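Local coordinates for protein pyroglutatmate porin OpdO (Pseudomonas aeruginosa, PDB 2Y0K) that probably forms a beta-barrel channel of the OprD porin family that lets small solutes cross the bacterial outer membrane, at residues A[17-22]-A[44-49]; A[107-112]-A[140-145]; A[169-174]-A[204-209]. All coordinates share one frame; numbering follows the deposited sequence.

Contact 1: residues A[17-22]-A[44-49]; sequences ELRNFY and LLRLES. With C8E ((hydroxyethyloxy)tri(ethyloxy)octane), chain K.
Glu17 and Arg46 meet through the ends of two extended side chains, and their salt bridge is the tight end of this contact. Glu17 CG lies anti to the backbone N (chi1 -178°), from where the chain carries the carboxylate to two arginines. Glu17 OE1 lies 2.9 Å from Arg46 NH1, approached nearly along the C-O direction and lying in the guanidinium plane. The two flat groups are 23° from coplanar, and a weak second bond runs from Arg46 NH2 to the same oxygen. The other oxygen, Glu17 OE2, takes Arg19 NE at 2.7 Å from above the carboxylate plane, and the NH2 atoms of Arg19 and Arg46 come to 4.1 Å of each other. Leu44 CD2 stands over the centre of the Arg19 guanidinium, while CD1 rests 3.9 Å from Arg19 CG. Asp127 binds Arg19 NH2 as well, which probably eases the proximity of like charges. The backbones belong to the antiparallel hairpin of strands 13-27 and 36-48 in the porin barrel, where Glu17 and Leu44 form a hydrogen-bonded pair; Glu17 N to Leu44 O measures 2.9 Å. On the looser side, Leu18 and Leu45 each point away from the other strand and are partly exposed, consistent with an outer barrel surface that would face lipid. Further along, C6 of a bound detergent lies over one face of the Tyr22 ring, offset toward its rim, and C8E C3 is 3.7 Å from Tyr22 CE1.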
loop_
_atom_site.group_PDB
_atom_site.type_symbol
_atom_site.label_atom_id
_atom_site.label_comp_id
_atom_site.label_asym_id
_atom_site.label_seq_id
_atom_site.Cartn_x
_atom_site.Cartn_y
_atom_site.Cartn_z
ATOM N N GLU A 17 16.950 -7.929 5.358
ATOM C CA GLU A 17 16.448 -8.183 4.019
ATOM C C GLU A 17 17.328 -7.473 3.009
ATOM O O GLU A 17 17.670 -6.307 3.199
ATOM C CB GLU A 17 14.994 -7.735 3.872
ATOM C CG GLU A 17 14.433 -8.051 2.487
ATOM C CD GLU A 17 13.102 -7.371 2.184
ATOM O OE1 GLU A 17 12.446 -6.879 3.132
ATOM O OE2 GLU A 17 12.715 -7.335 0.993
ATOM N N LEU A 18 17.708 -8.191 1.952
ATOM C CA LEU A 18 18.471 -7.617 0.849
ATOM C C LEU A 18 17.570 -7.426 -0.357
ATOM O O LEU A 18 16.801 -8.317 -0.718
ATOM C CB LEU A 18 19.628 -8.535 0.438
ATOM C CG LEU A 18 20.791 -8.758 1.402
ATOM C CD1 LEU A 18 21.527 -7.472 1.610
ATOM C CD2 LEU A 18 20.308 -9.312 2.731
ATOM N N ARG A 19 17.670 -6.265 -0.988
ATOM C CA ARG A 19 16.943 -6.031 -2.229
ATOM C C ARG A 19 17.851 -5.483 -3.309
ATOM O O ARG A 19 18.511 -4.455 -3.130
ATOM C CB ARG A 19 15.799 -5.044 -2.021
ATOM C CG ARG A 19 14.750 -5.489 -1.043
ATOM C CD ARG A 19 13.589 -4.515 -1.097
ATOM N NE ARG A 19 12.508 -4.903 -0.209
ATOM C CZ ARG A 19 11.570 -4.066 0.219
ATOM N NH1 ARG A 19 11.603 -2.794 -0.151
ATOM N NH2 ARG A 19 10.610 -4.496 1.027
ATOM N N ASN A 20 17.890 -6.172 -4.436
ATOM C CA ASN A 20 18.513 -5.604 -5.608
ATOM C C ASN A 20 17.393 -5.267 -6.592
ATOM O O ASN A 20 16.517 -6.086 -6.858
ATOM C CB ASN A 20 19.532 -6.570 -6.203
ATOM C CG ASN A 20 20.359 -5.936 -7.294
ATOM O OD1 ASN A 20 20.001 -6.012 -8.470
ATOM N ND2 ASN A 20 21.473 -5.293 -6.913
ATOM N N PHE A 21 17.418 -4.049 -7.110
ATOM C CA PHE A 21 16.255 -3.484 -7.753
ATOM C C PHE A 21 16.605 -2.733 -9.035
ATOM O O PHE A 21 17.363 -1.761 -9.018
ATOM C CB PHE A 21 15.540 -2.561 -6.767
ATOM C CG PHE A 21 14.308 -1.899 -7.324
ATOM C CD1 PHE A 21 13.112 -2.578 -7.387
ATOM C CD2 PHE A 21 14.349 -0.585 -7.768
ATOM C CE1 PHE A 21 11.971 -1.975 -7.903
ATOM C CE2 PHE A 21 13.208 0.030 -8.279
ATOM C CZ PHE A 21 12.018 -0.672 -8.347
ATOM N N TYR A 22 16.054 -3.201 -10.149
ATOM C CA TYR A 22 16.202 -2.512 -11.423
ATOM C C TYR A 22 14.855 -2.009 -11.882
ATOM O O TYR A 22 13.854 -2.729 -11.837
ATOM C CB TYR A 22 16.800 -3.419 -12.499
ATOM C CG TYR A 22 16.864 -2.734 -13.843
ATOM C CD1 TYR A 22 17.655 -1.609 -14.033
ATOM C CD2 TYR A 22 16.121 -3.195 -14.914
ATOM C CE1 TYR A 22 17.709 -0.971 -15.260
ATOM C CE2 TYR A 22 16.171 -2.565 -16.150
ATOM C CZ TYR A 22 16.966 -1.459 -16.315
ATOM O OH TYR A 22 17.009 -0.839 -17.536
ATOM N N LEU A 44 17.593 -3.769 4.623
ATOM C CA LEU A 44 16.559 -3.413 5.574
ATOM C C LEU A 44 16.725 -4.266 6.824
ATOM O O LEU A 44 16.522 -5.475 6.782
ATOM C CB LEU A 44 15.171 -3.657 4.975
ATOM C CG LEU A 44 14.830 -2.942 3.657
ATOM C CD1 LEU A 44 15.230 -3.771 2.422
ATOM C CD2 LEU A 44 13.350 -2.630 3.610
ATOM N N LEU A 45 17.105 -3.637 7.929
ATOM C CA LEU A 45 17.261 -4.347 9.197
ATOM C C LEU A 45 16.052 -4.043 10.068
ATOM O O LEU A 45 15.786 -2.889 10.383
ATOM C CB LEU A 45 18.547 -3.904 9.897
ATOM C CG LEU A 45 18.952 -4.573 11.218
ATOM C CD1 LEU A 45 19.306 -6.053 11.021
ATOM C CD2 LEU A 45 20.129 -3.824 11.836
ATOM N N ARG A 46 15.297 -5.075 10.410
ATOM C CA ARG A 46 14.114 -4.903 11.249
ATOM C C ARG A 46 14.360 -5.484 12.637
ATOM O O ARG A 46 14.716 -6.660 12.772
ATOM C CB ARG A 46 12.878 -5.547 10.605
ATOM C CG ARG A 46 12.475 -4.930 9.259
ATOM C CD ARG A 46 11.276 -5.658 8.606
ATOM N NE ARG A 46 10.804 -5.009 7.375
ATOM C CZ ARG A 46 11.177 -5.358 6.141
ATOM N NH1 ARG A 46 12.050 -6.344 5.953
ATOM N NH2 ARG A 46 10.686 -4.720 5.086
ATOM N N LEU A 47 14.189 -4.651 13.659
ATOM C CA LEU A 47 14.399 -5.067 15.042
ATOM C C LEU A 47 13.143 -4.862 15.872
ATOM O O LEU A 47 12.636 -3.749 15.984
ATOM C CB LEU A 47 15.553 -4.295 15.671
ATOM C CG LEU A 47 16.867 -4.394 14.899
ATOM C CD1 LEU A 47 17.933 -3.455 15.452
ATOM C CD2 LEU A 47 17.347 -5.837 14.920
ATOM N N GLU A 48 12.653 -5.946 16.460
ATOM C CA GLU A 48 11.456 -5.892 17.283
ATOM C C GLU A 48 11.739 -6.479 18.674
ATOM O O GLU A 48 11.953 -7.678 18.817
ATOM C CB GLU A 48 10.318 -6.641 16.585
ATOM C CG GLU A 48 9.109 -6.906 17.462
ATOM C CD GLU A 48 8.055 -7.753 16.764
ATOM O OE1 GLU A 48 8.154 -7.933 15.529
ATOM O OE2 GLU A 48 7.127 -8.239 17.452
ATOM N N SER A 49 11.760 -5.619 19.689
ATOM C CA SER A 49 12.026 -6.047 21.062
ATOM C C SER A 49 10.814 -6.728 21.685
ATOM O O SER A 49 9.695 -6.685 21.146
ATOM C CB SER A 49 12.379 -4.844 21.934
ATOM O OG SER A 49 11.201 -4.145 22.317
HETATM C C1 C8E K . 21.798 1.440 -15.663
HETATM C C2 C8E K . 22.414 0.070 -15.976
HETATM C C3 C8E K . 21.405 -1.004 -15.557
HETATM C C4 C8E K . 21.724 -2.389 -16.108
HETATM C C5 C8E K . 21.871 -3.409 -14.982
HETATM C C6 C8E K . 20.575 -4.182 -14.725
HETATM C C7 C8E K . 20.866 -5.483 -13.975
HETATM C C8 C8E K . 19.598 -6.307 -13.740
HETATM O O9 C8E K . 19.429 -6.581 -12.364
HETATM C C10 C8E K . 19.673 -7.932 -12.041
#

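Contact 2: residues A[107-112]-A[140-145]; sequences SNSLLK and LDVQEI
Gln143 reaches across to Ser109 and Ser107 with its amide, and the contact is arranged about that one side chain. Its CG takes the crowded position between backbone N and carbonyl carbon (chi1 76°), from which the extended chain turns toward residues 107-109. There NE2 gives a hydrogen bond to Ser107 OG at 3.2 Å, the hydroxyl lying almost in the amide plane. OE1 is met differently: Ser109 OG, 3.1 Å away, donates from above the carbonyl plane, and Asn108 N adds a weak bond. The Ser109 hydroxyl also accepts a bond from Gln143 N, 2.9 Å from Ser109 OG, and thus both accepts from the backbone and donates to the side chain of one residue. The Asn108 amide crosses that of Gln143 steeply, their planes 70° apart. Beyond this polar end regular antiparallel pairing takes over: Leu110 and Asp141 form a hydrogen-bonded pair, with Asp141 N 2.8 Å from Leu110 O. At the next, non-hydrogen-bonded pair the side chains of Leu111 and Leu140 cross at about a right angle, Leu140 CD2 standing 4.1 Å from Leu111 CB. On the opposite face the Asp141 carboxylate forms a salt bridge with Arg151. Strand 109-113 is flanked by strand 95-106, and strand 138-142 by strand 148-159, which makes the contact one seam in the antiparallel wall of the porin barrel.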
loop_
_atom_site.group_PDB
_atom_site.type_symbol
_atom_site.label_atom_id
_atom_site.label_comp_id
_atom_site.label_asym_id
_atom_site.label_seq_id
_atom_site.Cartn_x
_atom_site.Cartn_y
_atom_site.Cartn_z
ATOM N N SER A 107 -3.137 -5.782 27.413
ATOM C CA SER A 107 -3.831 -6.943 26.891
ATOM C C SER A 107 -3.240 -7.224 25.511
ATOM O O SER A 107 -2.029 -7.413 25.383
ATOM C CB SER A 107 -5.333 -6.674 26.817
ATOM O OG SER A 107 -6.075 -7.883 26.878
ATOM N N ASN A 108 -4.069 -7.226 24.470
ATOM C CA ASN A 108 -3.543 -7.454 23.124
ATOM C C ASN A 108 -3.580 -6.218 22.224
ATOM O O ASN A 108 -3.389 -6.311 21.010
ATOM C CB ASN A 108 -4.226 -8.650 22.456
ATOM C CG ASN A 108 -3.708 -9.982 22.984
ATOM O OD1 ASN A 108 -2.683 -10.488 22.523
ATOM N ND2 ASN A 108 -4.413 -10.550 23.962
ATOM N N SER A 109 -3.808 -5.064 22.837
ATOM C CA SER A 109 -3.862 -3.802 22.120
ATOM C C SER A 109 -2.491 -3.125 22.120
ATOM O O SER A 109 -1.732 -3.265 23.074
ATOM C CB SER A 109 -4.918 -2.897 22.745
ATOM O OG SER A 109 -6.167 -3.556 22.736
ATOM N N LEU A 110 -2.191 -2.391 21.051
ATOM C CA LEU A 110 -0.849 -1.867 20.822
ATOM C C LEU A 110 -0.829 -0.411 20.373
ATOM O O LEU A 110 -1.575 0.003 19.481
ATOM C CB LEU A 110 -0.109 -2.730 19.799
ATOM C CG LEU A 110 1.376 -2.435 19.561
ATOM C CD1 LEU A 110 2.203 -2.716 20.812
ATOM C CD2 LEU A 110 1.898 -3.276 18.402
ATOM N N LEU A 111 0.039 0.354 21.018
ATOM C CA LEU A 111 0.290 1.736 20.681
ATOM C C LEU A 111 1.726 1.860 20.193
ATOM O O LEU A 111 2.653 1.378 20.846
ATOM C CB LEU A 111 0.102 2.625 21.911
ATOM C CG LEU A 111 0.600 4.056 21.684
ATOM C CD1 LEU A 111 -0.230 4.743 20.633
ATOM C CD2 LEU A 111 0.600 4.886 22.964
ATOM N N LYS A 112 1.919 2.504 19.050
ATOM C CA LYS A 112 3.267 2.746 18.550
ATOM C C LYS A 112 3.458 4.223 18.292
ATOM O O LYS A 112 2.544 4.895 17.830
ATOM C CB LYS A 112 3.528 1.985 17.256
ATOM C CG LYS A 112 3.420 0.488 17.334
ATOM C CD LYS A 112 3.850 -0.098 15.994
ATOM C CE LYS A 112 3.316 -1.497 15.796
ATOM N NZ LYS A 112 4.011 -2.194 14.685
ATOM N N LEU A 140 -2.491 3.489 16.902
ATOM C CA LEU A 140 -3.087 2.728 17.993
ATOM C C LEU A 140 -3.994 1.637 17.429
ATOM O O LEU A 140 -4.945 1.926 16.701
ATOM C CB LEU A 140 -3.849 3.676 18.918
ATOM C CG LEU A 140 -4.542 3.195 20.197
ATOM C CD1 LEU A 140 -5.960 2.835 19.899
ATOM C CD2 LEU A 140 -3.813 2.049 20.916
ATOM N N ASP A 141 -3.655 0.383 17.714
ATOM C CA ASP A 141 -4.460 -0.755 17.296
ATOM C C ASP A 141 -5.114 -1.387 18.520
ATOM O O ASP A 141 -4.433 -1.966 19.373
ATOM C CB ASP A 141 -3.609 -1.820 16.587
ATOM C CG ASP A 141 -3.116 -1.377 15.216
ATOM O OD1 ASP A 141 -2.035 -0.751 15.144
ATOM O OD2 ASP A 141 -3.792 -1.668 14.204
ATOM N N VAL A 142 -6.430 -1.283 18.611
ATOM C CA VAL A 142 -7.153 -1.932 19.693
ATOM C C VAL A 142 -7.487 -3.360 19.291
ATOM O O VAL A 142 -8.079 -3.589 18.233
ATOM C CB VAL A 142 -8.452 -1.192 20.045
ATOM C CG1 VAL A 142 -9.176 -1.917 21.170
ATOM C CG2 VAL A 142 -8.142 0.243 20.452
ATOM N N GLN A 143 -7.103 -4.313 20.134
ATOM C CA GLN A 143 -7.349 -5.723 19.860
ATOM C C GLN A 143 -8.826 -5.940 19.563
ATOM O O GLN A 143 -9.677 -5.221 20.096
ATOM C CB GLN A 143 -6.939 -6.575 21.070
ATOM C CG GLN A 143 -7.931 -6.508 22.239
ATOM C CD GLN A 143 -7.281 -6.808 23.589
ATOM O OE1 GLN A 143 -7.140 -5.923 24.433
ATOM N NE2 GLN A 143 -6.887 -8.060 23.792
ATOM N N GLU A 144 -9.130 -6.936 18.732
ATOM C CA GLU A 144 -10.520 -7.297 18.436
ATOM C C GLU A 144 -11.291 -7.622 19.716
ATOM O O GLU A 144 -10.865 -8.455 20.513
ATOM C CB GLU A 144 -10.605 -8.456 17.431
ATOM C CG GLU A 144 -12.008 -9.066 17.298
ATOM C CD GLU A 144 -12.266 -9.740 15.946
ATOM O OE1 GLU A 144 -11.570 -9.417 14.956
ATOM O OE2 GLU A 144 -13.188 -10.582 15.875
ATOM N N ILE A 145 -12.430 -6.954 19.899
ATOM C CA ILE A 145 -13.190 -7.035 21.143
ATOM C C ILE A 145 -14.338 -8.036 21.064
ATOM O O ILE A 145 -14.282 -9.114 21.668
ATOM C CB ILE A 145 -13.681 -5.636 21.604
ATOM C CG1 ILE A 145 -12.994 -5.229 22.906
ATOM C CG2 ILE A 145 -15.190 -5.589 21.788
ATOM C CD1 ILE A 145 -11.542 -4.834 22.740
#

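Contact 3: residues A[169-174]-A[204-209]; sequences FSANRI and KDIYRQ
Ile206 and Ala171 open a largely apolar meeting between two segments that are not paired as strands. Among the aliphatic contacts, Ile206 does most of the work, using both of its branches. Its CG2, anti to the backbone N, lies 4.0 Å from Ala171 CB and also approaches Ile174 CG2 at 4.3 Å. The longer branch is held beside the backbone N (chi1 -54°) and runs straight out, carrying CD1 to 4.0 Å from Ser170 CA. One isoleucine therefore spans the short strand 169-171 and the turn that follows it.

The second kind is contact of a methyl group with a ring edge. Ala171 CB sits near the plane of the Tyr207 ring, 4.0 Å from CE2, so that the small methyl touches the ring rim and the Ile206 methyl at once.

Backbone geometry explains why two consecutive side chains can serve the same neighbour. Ile206 and Tyr207 both stand opposite Leu203, a classic beta bulge, and both point toward residues 169-174 instead of alternating as in a regular strand. Backbone hydrogen bonds lead to other parts of the chain, Ile206 to Asp238 and Ser170 to Ala279.

In the fold, strand 169-171 lies along strand 175-189, with Phe169 also resting on strand 148-159. Strand 207-219 starts at the bulge, beside strand 194-203, and the contact thus bridges a short loop strand and the beginning of a long barrel strand.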
loop_
_atom_site.group_PDB
_atom_site.type_symbol
_atom_site.label_atom_id
_atom_site.label_comp_id
_atom_site.label_asym_id
_atom_site.label_seq_id
_atom_site.Cartn_x
_atom_site.Cartn_y
_atom_site.Cartn_z
ATOM N N PHE A 169 2.996 16.775 4.531
ATOM C CA PHE A 169 2.189 16.092 3.539
ATOM C C PHE A 169 1.654 17.048 2.483
ATOM O O PHE A 169 1.516 18.258 2.727
ATOM C CB PHE A 169 0.975 15.444 4.206
ATOM C CG PHE A 169 1.298 14.559 5.380
ATOM C CD1 PHE A 169 1.755 13.264 5.187
ATOM C CD2 PHE A 169 1.076 15.006 6.681
ATOM C CE1 PHE A 169 2.018 12.437 6.270
ATOM C CE2 PHE A 169 1.335 14.189 7.767
ATOM C CZ PHE A 169 1.813 12.898 7.561
ATOM N N SER A 170 1.345 16.498 1.310
ATOM C CA SER A 170 0.416 17.132 0.374
ATOM C C SER A 170 -0.493 16.027 -0.149
ATOM O O SER A 170 -0.334 14.864 0.226
ATOM C CB SER A 170 1.144 17.833 -0.780
ATOM O OG SER A 170 2.072 16.955 -1.381
ATOM N N ALA A 171 -1.440 16.380 -1.007
ATOM C CA ALA A 171 -2.363 15.394 -1.546
ATOM C C ALA A 171 -2.048 15.078 -3.001
ATOM O O ALA A 171 -1.665 15.959 -3.768
ATOM C CB ALA A 171 -3.798 15.886 -1.407
ATOM N N ASN A 172 -2.215 13.819 -3.386
ATOM C CA ASN A 172 -2.009 13.422 -4.776
ATOM C C ASN A 172 -2.852 14.268 -5.753
ATOM O O ASN A 172 -4.064 14.450 -5.556
ATOM C CB ASN A 172 -2.312 11.929 -4.946
ATOM C CG ASN A 172 -1.760 11.362 -6.242
ATOM O OD1 ASN A 172 -2.517 10.985 -7.148
ATOM N ND2 ASN A 172 -0.433 11.307 -6.341
ATOM N N ARG A 173 -2.201 14.784 -6.794
ATOM C CA ARG A 173 -2.846 15.634 -7.808
ATOM C C ARG A 173 -3.274 16.998 -7.264
ATOM O O ARG A 173 -3.046 18.035 -7.896
ATOM C CB ARG A 173 -4.069 14.947 -8.435
ATOM C CG ARG A 173 -3.762 13.768 -9.354
ATOM C CD ARG A 173 -5.052 13.261 -9.997
ATOM N NE ARG A 173 -4.815 12.087 -10.834
ATOM C CZ ARG A 173 -4.891 10.833 -10.399
ATOM N NH1 ARG A 173 -5.204 10.577 -9.133
ATOM N NH2 ARG A 173 -4.649 9.833 -11.225
ATOM N N ILE A 174 -3.894 16.983 -6.089
ATOM C CA ILE A 174 -4.523 18.166 -5.510
ATOM C C ILE A 174 -3.560 19.207 -4.919
ATOM O O ILE A 174 -3.836 20.400 -4.950
ATOM C CB ILE A 174 -5.580 17.739 -4.473
ATOM C CG1 ILE A 174 -6.877 17.354 -5.197
ATOM C CG2 ILE A 174 -5.849 18.846 -3.470
ATOM C CD1 ILE A 174 -7.570 16.163 -4.555
ATOM N N LYS A 204 -5.163 17.640 7.507
ATOM C CA LYS A 204 -5.459 18.967 8.007
ATOM C C LYS A 204 -5.150 20.071 6.997
ATOM O O LYS A 204 -4.059 20.127 6.423
ATOM C CB LYS A 204 -4.714 19.213 9.320
ATOM C CG LYS A 204 -5.276 20.372 10.123
ATOM C CD LYS A 204 -4.383 20.694 11.297
ATOM C CE LYS A 204 -4.867 21.936 12.005
ATOM N NZ LYS A 204 -4.041 22.219 13.209
ATOM N N ASP A 205 -6.129 20.945 6.794
ATOM C CA ASP A 205 -5.988 22.091 5.897
ATOM C C ASP A 205 -5.975 21.728 4.414
ATOM O O ASP A 205 -5.751 22.587 3.553
ATOM C CB ASP A 205 -4.770 22.929 6.277
ATOM C CG ASP A 205 -4.869 23.471 7.687
ATOM O OD1 ASP A 205 -5.732 24.344 7.925
ATOM O OD2 ASP A 205 -4.099 23.009 8.558
ATOM N N ILE A 206 -6.230 20.458 4.119
ATOM C CA ILE A 206 -6.423 20.050 2.737
ATOM C C ILE A 206 -7.785 19.392 2.541
ATOM O O ILE A 206 -8.663 19.975 1.909
ATOM C CB ILE A 206 -5.292 19.136 2.238
ATOM C CG1 ILE A 206 -3.942 19.823 2.465
ATOM C CG2 ILE A 206 -5.505 18.793 0.766
ATOM C CD1 ILE A 206 -2.739 19.023 1.988
ATOM N N TYR A 207 -7.982 18.191 3.082
ATOM C CA TYR A 207 -9.252 17.509 2.854
ATOM C C TYR A 207 -9.755 16.710 4.046
ATOM O O TYR A 207 -9.016 16.432 4.978
ATOM C CB TYR A 207 -9.180 16.619 1.597
ATOM C CG TYR A 207 -8.303 15.393 1.749
ATOM C CD1 TYR A 207 -8.764 14.261 2.430
ATOM C CD2 TYR A 207 -7.018 15.364 1.220
ATOM C CE1 TYR A 207 -7.971 13.128 2.571
ATOM C CE2 TYR A 207 -6.210 14.231 1.362
ATOM C CZ TYR A 207 -6.691 13.117 2.038
ATOM O OH TYR A 207 -5.884 11.997 2.196
ATOM N N ARG A 208 -11.038 16.371 4.014
ATOM C CA ARG A 208 -11.602 15.407 4.944
ATOM C C ARG A 208 -12.151 14.273 4.119
ATOM O O ARG A 208 -12.712 14.501 3.056
ATOM C CB ARG A 208 -12.741 16.008 5.751
ATOM C CG ARG A 208 -12.345 17.135 6.637
ATOM C CD ARG A 208 -13.543 17.617 7.440
ATOM N NE ARG A 208 -13.359 19.002 7.859
ATOM C CZ ARG A 208 -14.355 19.851 8.079
ATOM N NH1 ARG A 208 -15.613 19.452 7.923
ATOM N NH2 ARG A 208 -14.091 21.098 8.451
ATOM N N GLN A 209 -12.015 13.053 4.624
ATOM C CA GLN A 209 -12.495 11.883 3.901
ATOM C C GLN A 209 -13.070 10.851 4.849
ATOM O O GLN A 209 -12.575 10.658 5.952
ATOM C CB GLN A 209 -11.360 11.268 3.093
ATOM C CG GLN A 209 -11.757 10.131 2.170
ATOM C CD GLN A 209 -10.582 9.697 1.322
ATOM O OE1 GLN A 209 -9.473 9.523 1.836
ATOM N NE2 GLN A 209 -10.802 9.548 0.011
#

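Overall arrangement
All three contacts belong to the same antiparallel barrel framework and follow one another along the chain without touching, their centres 26 to 31 Å apart. Contacts 1 and 2 each join strands directly paired by backbone hydrogen bonds, whereas contact 3 brings together elements that are not sheet neighbours. Burial and chemistry do not run in step: contacts 1 and 3 are both buried, yet the former centres on charge and the latter on carbon. Contact 2, at the surface, adds uncharged hydroxyl and amide bonds to its strand pairing. Contacts 1 and 2 come closest, with nearest atoms about 7 Å apart; contact 3 is more remote from either.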